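MMACHC-like protein (Caenorhabditis elegans, PDB 5UJC) binds cobalamin and probably catalyses the flavin-dependent reductive decyanation of cyanocobalamin and the glutathione-dependent demethylation of methylcobalamin. Local coordinates at residues H7-L19 / R101-E113. Residues are numbered along the deposited sequence; the frame is centred on the assembly and turned at random.
Sequences HAESIKRVVDQKL and RLEIMSEKLRKVE
His7 meets Glu113 through a short hydrogen bond, NE2 to OE2 at 2.6 Å and nearly straight (169° at the hydrogen). OE2 sits close to the ring plane at the NE2 edge, while the carboxylate plane is turned 73° against the ring; NE2 comes to OE2 from the anti side, tilted out of the carboxylate plane. Val112 O also borders this ring edge, 3.0 Å from His7 CE1, while Ile11 CG1 lies over one face. Ile11 then reaches out with CD1 against Glu113 CB, and its CG2 branch touches Leu109 CD1. One turn on, Val14 and Val112 pass alongside one another, pointing opposite ways, and their CG2 methyls are tight at 3.5 Å. With CG anti to the backbone N (chi1 -179°) and the chain bent beyond it, Met105 sets CB and CG against Lys18 and Leu19 and its SD near Val15 CG2. Leu19 CD1 continues the apolar seam to Leu102 CD2, 4.0 Å away. At this end a water donates to both Lys18 O and Arg101 O; in one of its two conformers Arg101 gives that water its NE and adds a weak bond from NH2 to Lys18 O (2.8 Å).

Segments 7-18 and 101-109 of helices 5-18 and 93-109 run roughly antiparallel beside the antiparallel sheet, their axes 9.2 Å apart at closest approach. Strand 185-196 backs Ile11, Leu102 and Glu113; strand 53-60 meets Ile11 and Leu19. The chemistry is thus an apolar seam with polar closures at its two ends; the histidine-carboxylate bond would probably favour a protonated His7.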
ATOM      1  N   HIS A   7       9.746 -14.197 -19.155  1.00 17.95           N
ATOM      2  CA  HIS A   7       8.808 -13.124 -19.498  1.00 17.25           C
ATOM      3  C   HIS A   7       8.239 -12.444 -18.239  1.00 14.17           C
ATOM      4  O   HIS A   7       8.215 -11.213 -18.154  1.00 14.24           O
ATOM      5  CB  HIS A   7       7.693 -13.641 -20.410  1.00 18.07           C
ATOM      6  CG  HIS A   7       6.789 -12.573 -20.912  1.00 20.08           C
ATOM      7  ND1 HIS A   7       7.254 -11.473 -21.591  1.00 23.03           N
ATOM      8  CD2 HIS A   7       5.440 -12.428 -20.832  1.00 20.04           C
ATOM      9  CE1 HIS A   7       6.235 -10.695 -21.912  1.00 23.75           C
ATOM     10  NE2 HIS A   7       5.122 -11.262 -21.479  1.00 24.43           N
ATOM     11  N   ALA A   8       7.846 -13.240 -17.251  1.00 15.46           N
ATOM     12  CA  ALA A   8       7.408 -12.696 -15.964  1.00 15.62           C
ATOM     13  C   ALA A   8       8.489 -11.798 -15.337  1.00 13.83           C
ATOM     14  O   ALA A   8       8.185 -10.733 -14.819  1.00 13.29           O
ATOM     15  CB  ALA A   8       7.034 -13.820 -15.004  1.00 17.43           C
ATOM     16  N   GLU A   9       9.748 -12.251 -15.382  1.00 17.13           N
ATOM     17  CA  GLU A   9      10.861 -11.464 -14.852  1.00 17.59           C
ATOM     18  C   GLU A   9      11.071 -10.161 -15.638  1.00 14.76           C
ATOM     19  O   GLU A   9      11.308  -9.118 -15.045  1.00 15.03           O
ATOM     20  CB  GLU A   9      12.155 -12.313 -14.787  1.00 20.69           C
ATOM     21  CG  GLU A   9      12.126 -13.282 -13.621  1.00 27.92           C
ATOM     22  CD  GLU A   9      13.245 -14.297 -13.627  1.00 33.02           C
ATOM     23  OE1 GLU A   9      14.176 -14.185 -14.460  1.00 43.21           O
ATOM     24  OE2 GLU A   9      13.191 -15.231 -12.784  1.00 45.17           O
ATOM     25  N   SER A  10      10.859 -10.206 -16.959  1.00 15.41           N
ATOM     26  CA  SER A  10      10.979  -8.990 -17.808  1.00 15.68           C
ATOM     27  C   SER A  10       9.866  -7.995 -17.494  1.00 12.44           C
ATOM     28  O   SER A  10      10.093  -6.788 -17.460  1.00 13.55           O
ATOM     29  CB  SER A  10      10.953  -9.356 -19.306  1.00 16.75           C
ATOM     30  OG  SER A  10      12.105 -10.109 -19.683  1.00 20.93           O
ATOM     31  N   ILE A  11       8.673  -8.511 -17.229  1.00 13.73           N
ATOM     32  CA  ILE A  11       7.560  -7.672 -16.812  1.00 11.94           C
ATOM     33  C   ILE A  11       7.882  -6.976 -15.486  1.00 11.99           C
ATOM     34  O   ILE A  11       7.749  -5.744 -15.358  1.00 11.90           O
ATOM     35  CB  ILE A  11       6.265  -8.487 -16.684  1.00 13.16           C
ATOM     36  CG1 ILE A  11       5.762  -8.866 -18.068  1.00 13.39           C
ATOM     37  CG2 ILE A  11       5.201  -7.712 -15.920  1.00 12.79           C
ATOM     38  CD1 ILE A  11       4.695  -9.962 -18.045  1.00 13.84           C
ATOM     39  N   LYS A  12       8.311  -7.754 -14.500  1.00 12.89           N
ATOM     40  CA  LYS A  12       8.629  -7.180 -13.206  1.00 12.21           C
ATOM     41  C   LYS A  12       9.773  -6.164 -13.340  1.00 11.07           C
ATOM     42  O   LYS A  12       9.769  -5.121 -12.670  1.00 11.75           O
ATOM     43  CB  LYS A  12       8.977  -8.261 -12.192  1.00 13.65           C
ATOM     44  CG  LYS A  12       9.139  -7.716 -10.774  1.00 13.34           C
ATOM     45  CD  LYS A  12       9.332  -8.831  -9.774  1.00 14.66           C
ATOM     46  CE  LYS A  12       9.178  -8.371  -8.336  1.00 16.10           C
ATOM     47  NZ  LYS A  12      10.198  -7.392  -7.915  1.00 18.88           N
ATOM     48  N   ARG A  13      10.727  -6.437 -14.240  1.00 12.28           N
ATOM     49  CA  ARG A  13      11.874  -5.548 -14.410  1.00 13.22           C
ATOM     50  C   ARG A  13      11.438  -4.164 -14.903  1.00 12.19           C
ATOM     51  O   ARG A  13      11.924  -3.164 -14.418  1.00 12.56           O
ATOM     52  CB  ARG A  13      12.897  -6.146 -15.370  1.00 14.82           C
ATOM     53  CG  ARG A  13      14.279  -5.492 -15.285  1.00 17.31           C
ATOM     54  CD  ARG A  13      14.961  -5.747 -13.925  1.00 19.39           C
ATOM     55  NE  ARG A  13      15.090  -7.176 -13.648  1.00 20.69           N
ATOM     56  CZ  ARG A  13      16.082  -7.960 -14.083  1.00 21.25           C
ATOM     57  NH1 ARG A  13      17.125  -7.450 -14.771  1.00 22.30           N
ATOM     58  NH2 ARG A  13      16.060  -9.248 -13.794  1.00 28.27           N
ATOM     59  N   VAL A  14      10.500  -4.108 -15.843  1.00 13.36           N
ATOM     60  CA  VAL A  14      10.023  -2.791 -16.332  1.00 13.69           C
ATOM     61  C   VAL A  14       9.327  -2.020 -15.206  1.00 12.51           C
ATOM     62  O   VAL A  14       9.524  -0.832 -15.036  1.00 14.20           O
ATOM     63  CB  VAL A  14       9.045  -2.921 -17.501  1.00 19.66           C
ATOM     64  CG1 VAL A  14       8.501  -1.545 -17.890  1.00 25.08           C
ATOM     65  CG2 VAL A  14       9.727  -3.547 -18.649  1.00 23.91           C
ATOM     66  N   VAL A  15       8.496  -2.720 -14.440  1.00 12.47           N
ATOM     67  CA  VAL A  15       7.812  -2.097 -13.315  1.00 13.26           C
ATOM     68  C   VAL A  15       8.835  -1.522 -12.336  1.00 12.41           C
ATOM     69  O   VAL A  15       8.701  -0.364 -11.875  1.00 14.07           O
ATOM     70  CB  VAL A  15       6.852  -3.095 -12.627  1.00 14.01           C
ATOM     71  CG1 VAL A  15       6.228  -2.482 -11.376  1.00 16.97           C
ATOM     72  CG2 VAL A  15       5.761  -3.531 -13.611  1.00 15.19           C
ATOM     73  N   ASP A  16       9.863  -2.309 -12.038  1.00 12.52           N
ATOM     74  CA  ASP A  16      10.872  -1.915 -11.055  1.00 13.29           C
ATOM     75  C   ASP A  16      11.833  -0.830 -11.589  1.00 13.84           C
ATOM     76  O   ASP A  16      12.393  -0.053 -10.812  1.00 14.44           O
ATOM     77  CB  ASP A  16      11.651  -3.136 -10.593  1.00 14.03           C
ATOM     78  CG  ASP A  16      10.811  -4.056  -9.711  1.00 16.56           C
ATOM     79  OD1 ASP A  16       9.760  -3.594  -9.177  1.00 18.54           O
ATOM     80  OD2 ASP A  16      11.217  -5.214  -9.505  1.00 17.36           O
ATOM     81  N   GLN A  17      11.939  -0.724 -12.909  1.00 12.23           N
ATOM     82  CA  GLN A  17      12.687   0.384 -13.515  1.00 12.89           C
ATOM     83  C   GLN A  17      11.950   1.702 -13.394  1.00 14.07           C
ATOM     84  O   GLN A  17      12.564   2.735 -13.125  1.00 15.65           O
ATOM     85  CB  GLN A  17      12.989   0.088 -14.983  1.00 13.75           C
ATOM     86  CG  GLN A  17      14.038  -0.972 -15.183  1.00 14.49           C
ATOM     87  CD  GLN A  17      14.091  -1.509 -16.607  1.00 14.68           C
ATOM     88  OE1 GLN A  17      13.197  -1.254 -17.437  1.00 17.31           O
ATOM     89  NE2 GLN A  17      15.126  -2.250 -16.894  1.00 17.60           N
ATOM     90  N   LYS A  18      10.629   1.672 -13.594  1.00 13.82           N
ATOM     91  CA  LYS A  18       9.841   2.916 -13.680  1.00 12.80           C
ATOM     92  C   LYS A  18       9.240   3.333 -12.343  1.00 14.88           C
ATOM     93  O   LYS A  18       8.993   4.498 -12.129  1.00 18.25           O
ATOM     94  CB  LYS A  18       8.734   2.772 -14.693  1.00 14.48           C
ATOM     95  CG  LYS A  18       9.212   2.521 -16.121  1.00 16.41           C
ATOM     96  CD  LYS A  18      10.339   3.463 -16.563  1.00 22.89           C
ATOM     97  CE  LYS A  18       9.870   4.907 -16.655  1.00 29.61           C
ATOM     98  NZ  LYS A  18      10.938   5.808 -17.175  1.00 36.91           N
ATOM     99  N   LEU A  19       9.024   2.368 -11.449  1.00 12.88           N
ATOM    100  CA  LEU A  19       8.585   2.646 -10.051  1.00 14.23           C
ATOM    101  C   LEU A  19       9.689   2.129  -9.157  1.00 15.81           C
ATOM    102  O   LEU A  19       9.689   0.971  -8.753  1.00 16.12           O
ATOM    103  CB  LEU A  19       7.266   1.965  -9.752  1.00 15.07           C
ATOM    104  CG  LEU A  19       6.090   2.358 -10.652  1.00 14.81           C
ATOM    105  CD1 LEU A  19       4.917   1.442 -10.361  1.00 15.12           C
ATOM    106  CD2 LEU A  19       5.672   3.824 -10.459  1.00 16.01           C
ATOM    107  N   ARG A 101       2.475   8.568 -12.119  1.00 11.59           N
ATOM    108  CA  ARG A 101       3.600   7.657 -12.119  0.50 11.50           C
ATOM    109  C   ARG A 101       3.205   6.298 -12.736  1.00 11.63           C
ATOM    110  O   ARG A 101       3.974   5.707 -13.486  1.00 12.97           O
ATOM    111  CB  ARG A 101       4.162   7.492 -10.713  0.50 10.51           C
ATOM    112  CG  ARG A 101       4.673   8.801 -10.093  0.50  9.61           C
ATOM    113  CD  ARG A 101       5.798   9.414 -10.937  0.50 10.12           C
ATOM    114  NE  ARG A 101       6.778   8.392 -11.284  0.50 12.58           N
ATOM    115  CZ  ARG A 101       7.811   8.041 -10.525  0.50 13.18           C
ATOM    116  NH1 ARG A 101       8.125   8.740  -9.434  0.50 15.83           N
ATOM    117  NH2 ARG A 101       8.556   7.006 -10.873  0.50 16.11           N
ATOM    118  N   LEU A 102       1.981   5.849 -12.464  1.00 11.11           N
ATOM    119  CA  LEU A 102       1.517   4.599 -13.008  1.00 12.62           C
ATOM    120  C   LEU A 102       1.327   4.678 -14.534  1.00 12.65           C
ATOM    121  O   LEU A 102       1.558   3.701 -15.240  1.00 14.68           O
ATOM    122  CB  LEU A 102       0.226   4.157 -12.325  1.00 14.23           C
ATOM    123  CG  LEU A 102       0.416   3.603 -10.919  1.00 17.92           C
ATOM    124  CD1 LEU A 102      -0.921   3.592 -10.169  1.00 24.45           C
ATOM    125  CD2 LEU A 102       1.012   2.201 -10.977  1.00 22.00           C
ATOM    126  N   GLU A 103       0.912   5.844 -15.028  1.00 13.17           N
ATOM    127  CA  GLU A 103       0.767   6.029 -16.468  1.00 17.15           C
ATOM    128  C   GLU A 103       2.128   5.988 -17.162  1.00 15.93           C
ATOM    129  O   GLU A 103       2.269   5.370 -18.198  1.00 17.89           O
ATOM    130  CB  GLU A 103       0.048   7.342 -16.784  1.00 19.70           C
ATOM    131  CG  GLU A 103      -0.142   7.621 -18.273  1.00 24.82           C
ATOM    132  CD  GLU A 103      -0.751   6.432 -19.040  1.00 34.18           C
ATOM    133  OE1 GLU A 103      -1.604   5.709 -18.469  1.00 41.96           O
ATOM    134  OE2 GLU A 103      -0.384   6.232 -20.213  1.00 39.00           O
ATOM    135  N   ILE A 104       3.127   6.620 -16.563  1.00 15.67           N
ATOM    136  CA  ILE A 104       4.492   6.575 -17.120  1.00 16.80           C
ATOM    137  C   ILE A 104       5.027   5.128 -17.172  1.00 15.96           C
ATOM    138  O   ILE A 104       5.589   4.683 -18.184  1.00 19.12           O
ATOM    139  CB  ILE A 104       5.430   7.503 -16.329  1.00 21.36           C
ATOM    140  CG1 ILE A 104       5.036   8.977 -16.603  1.00 24.83           C
ATOM    141  CG2 ILE A 104       6.893   7.256 -16.702  1.00 24.65           C
ATOM    142  CD1 ILE A 104       5.583   9.969 -15.597  1.00 27.57           C
ATOM    143  N   MET A 105       4.807   4.395 -16.088  1.00 13.58           N
ATOM    144  CA  MET A 105       5.168   3.017 -16.033  1.00 13.10           C
ATOM    145  C   MET A 105       4.426   2.207 -17.109  1.00 12.58           C
ATOM    146  O   MET A 105       5.018   1.384 -17.782  1.00 14.27           O
ATOM    147  CB  MET A 105       4.878   2.451 -14.639  1.00 13.12           C
ATOM    148  CG  MET A 105       5.248   1.006 -14.454  1.00 14.37           C
ATOM    149  SD  MET A 105       3.952  -0.111 -14.993  1.00 17.50           S
ATOM    150  CE  MET A 105       2.784   0.173 -13.709  1.00 20.63           C
ATOM    151  N   SER A 106       3.118   2.429 -17.216  1.00 12.57           N
ATOM    152  CA  SER A 106       2.266   1.645 -18.093  1.00 14.19           C
ATOM    153  C   SER A 106       2.642   1.808 -19.539  1.00 15.50           C
ATOM    154  O   SER A 106       2.542   0.871 -20.319  1.00 17.78           O
ATOM    155  CB  SER A 106       0.796   2.042 -17.894  1.00 15.59           C
ATOM    156  OG  SER A 106       0.321   1.590 -16.641  1.00 19.91           O
ATOM    157  N   GLU A 107       3.082   3.003 -19.899  1.00 15.63           N
ATOM    158  CA  GLU A 107       3.490   3.283 -21.269  1.00 18.13           C
ATOM    159  C   GLU A 107       4.682   2.410 -21.688  1.00 17.41           C
ATOM    160  O   GLU A 107       4.759   1.938 -22.823  1.00 20.92           O
ATOM    161  CB  GLU A 107       3.831   4.748 -21.389  1.00 22.76           C
ATOM    162  CG  GLU A 107       2.589   5.639 -21.400  1.00 36.30           C
ATOM    163  CD  GLU A 107       2.908   7.114 -21.547  1.00 53.14           C
ATOM    164  OE1 GLU A 107       4.049   7.442 -21.949  1.00 69.56           O
ATOM    165  OE2 GLU A 107       2.005   7.952 -21.272  1.00 61.08           O
ATOM    166  N   LYS A 108       5.568   2.135 -20.748  1.00 16.41           N
ATOM    167  CA  LYS A 108       6.667   1.209 -21.006  1.00 15.66           C
ATOM    168  C   LYS A 108       6.218  -0.257 -20.884  1.00 13.39           C
ATOM    169  O   LYS A 108       6.632  -1.109 -21.681  1.00 15.05           O
ATOM    170  CB  LYS A 108       7.824   1.473 -20.057  1.00 19.41           C
ATOM    171  CG  LYS A 108       8.428   2.869 -20.178  1.00 26.96           C
ATOM    172  CD  LYS A 108       9.114   3.069 -21.511  1.00 32.88           C
ATOM    173  CE  LYS A 108       9.903   4.381 -21.542  1.00 38.78           C
ATOM    174  NZ  LYS A 108      10.109   4.867 -22.928  1.00 46.13           N
ATOM    175  N   LEU A 109       5.396  -0.555 -19.868  1.00 13.05           N
ATOM    176  CA  LEU A 109       4.969  -1.912 -19.597  1.00 13.57           C
ATOM    177  C   LEU A 109       4.188  -2.500 -20.776  1.00 14.00           C
ATOM    178  O   LEU A 109       4.351  -3.662 -21.101  1.00 12.25           O
ATOM    179  CB  LEU A 109       4.117  -1.956 -18.324  1.00 13.84           C
ATOM    180  CG  LEU A 109       3.565  -3.340 -17.952  1.00 16.14           C
ATOM    181  CD1 LEU A 109       4.658  -4.351 -17.768  1.00 17.70           C
ATOM    182  CD2 LEU A 109       2.743  -3.229 -16.684  1.00 17.70           C
ATOM    183  N   ARG A 110       3.355  -1.678 -21.420  1.00 12.99           N
ATOM    184  CA  ARG A 110       2.530  -2.150 -22.560  1.00 13.65           C
ATOM    185  C   ARG A 110       3.389  -2.714 -23.702  1.00 13.48           C
ATOM    186  O   ARG A 110       2.920  -3.544 -24.494  1.00 14.63           O
ATOM    187  CB  ARG A 110       1.648  -1.015 -23.112  1.00 18.69           C
ATOM    188  CG  ARG A 110       0.472  -0.644 -22.225  1.00 24.43           C
ATOM    189  CD  ARG A 110      -0.218   0.646 -22.685  1.00 32.13           C
ATOM    190  NE  ARG A 110      -1.069   1.204 -21.617  1.00 37.95           N
ATOM    191  CZ  ARG A 110      -0.977   2.442 -21.108  1.00 33.30           C
ATOM    192  NH1 ARG A 110      -0.075   3.322 -21.566  1.00 37.53           N
ATOM    193  NH2 ARG A 110      -1.809   2.808 -20.144  1.00 42.56           N
ATOM    194  N   LYS A 111       4.626  -2.245 -23.812  1.00 14.08           N
ATOM    195  CA  LYS A 111       5.521  -2.725 -24.862  1.00 15.41           C
ATOM    196  C   LYS A 111       6.157  -4.092 -24.538  1.00 14.95           C
ATOM    197  O   LYS A 111       6.729  -4.751 -25.412  1.00 16.57           O
ATOM    198  CB  LYS A 111       6.602  -1.679 -25.155  1.00 16.97           C
ATOM    199  CG  LYS A 111       6.034  -0.351 -25.602  1.00 23.71           C
ATOM    200  CD  LYS A 111       7.140   0.626 -25.975  1.00 33.88           C
ATOM    201  CE  LYS A 111       6.683   2.061 -25.879  1.00 42.94           C
ATOM    202  NZ  LYS A 111       7.814   3.017 -26.062  1.00 52.49           N
ATOM    203  N   VAL A 112       6.071  -4.491 -23.273  1.00 14.07           N
ATOM    204  CA  VAL A 112       6.566  -5.799 -22.808  1.00 14.82           C
ATOM    205  C   VAL A 112       5.404  -6.819 -22.661  1.00 13.44           C
ATOM    206  O   VAL A 112       5.532  -7.982 -23.053  1.00 15.74           O
ATOM    207  CB  VAL A 112       7.347  -5.644 -21.470  1.00 17.80           C
ATOM    208  CG1 VAL A 112       7.723  -7.007 -20.877  1.00 18.71           C
ATOM    209  CG2 VAL A 112       8.597  -4.793 -21.698  1.00 22.53           C
ATOM    210  N   GLU A 113       4.288  -6.371 -22.094  1.00 13.28           N
ATOM    211  CA  GLU A 113       3.066  -7.202 -21.978  1.00 13.51           C
ATOM    212  C   GLU A 113       1.852  -6.299 -22.100  1.00 13.59           C
ATOM    213  O   GLU A 113       1.613  -5.461 -21.234  1.00 13.94           O
ATOM    214  CB  GLU A 113       3.025  -7.968 -20.642  1.00 14.14           C
ATOM    215  CG  GLU A 113       1.797  -8.885 -20.487  1.00 16.75           C
ATOM    216  CD  GLU A 113       1.712  -9.995 -21.554  1.00 18.47           C
ATOM    217  OE1 GLU A 113       0.587 -10.454 -21.824  1.00 31.47           O
ATOM    218  OE2 GLU A 113       2.756 -10.404 -22.102  1.00 22.06           O
TER
HETATM  219  O   HOH W   1       6.713   6.288 -13.169  1.00 22.10           O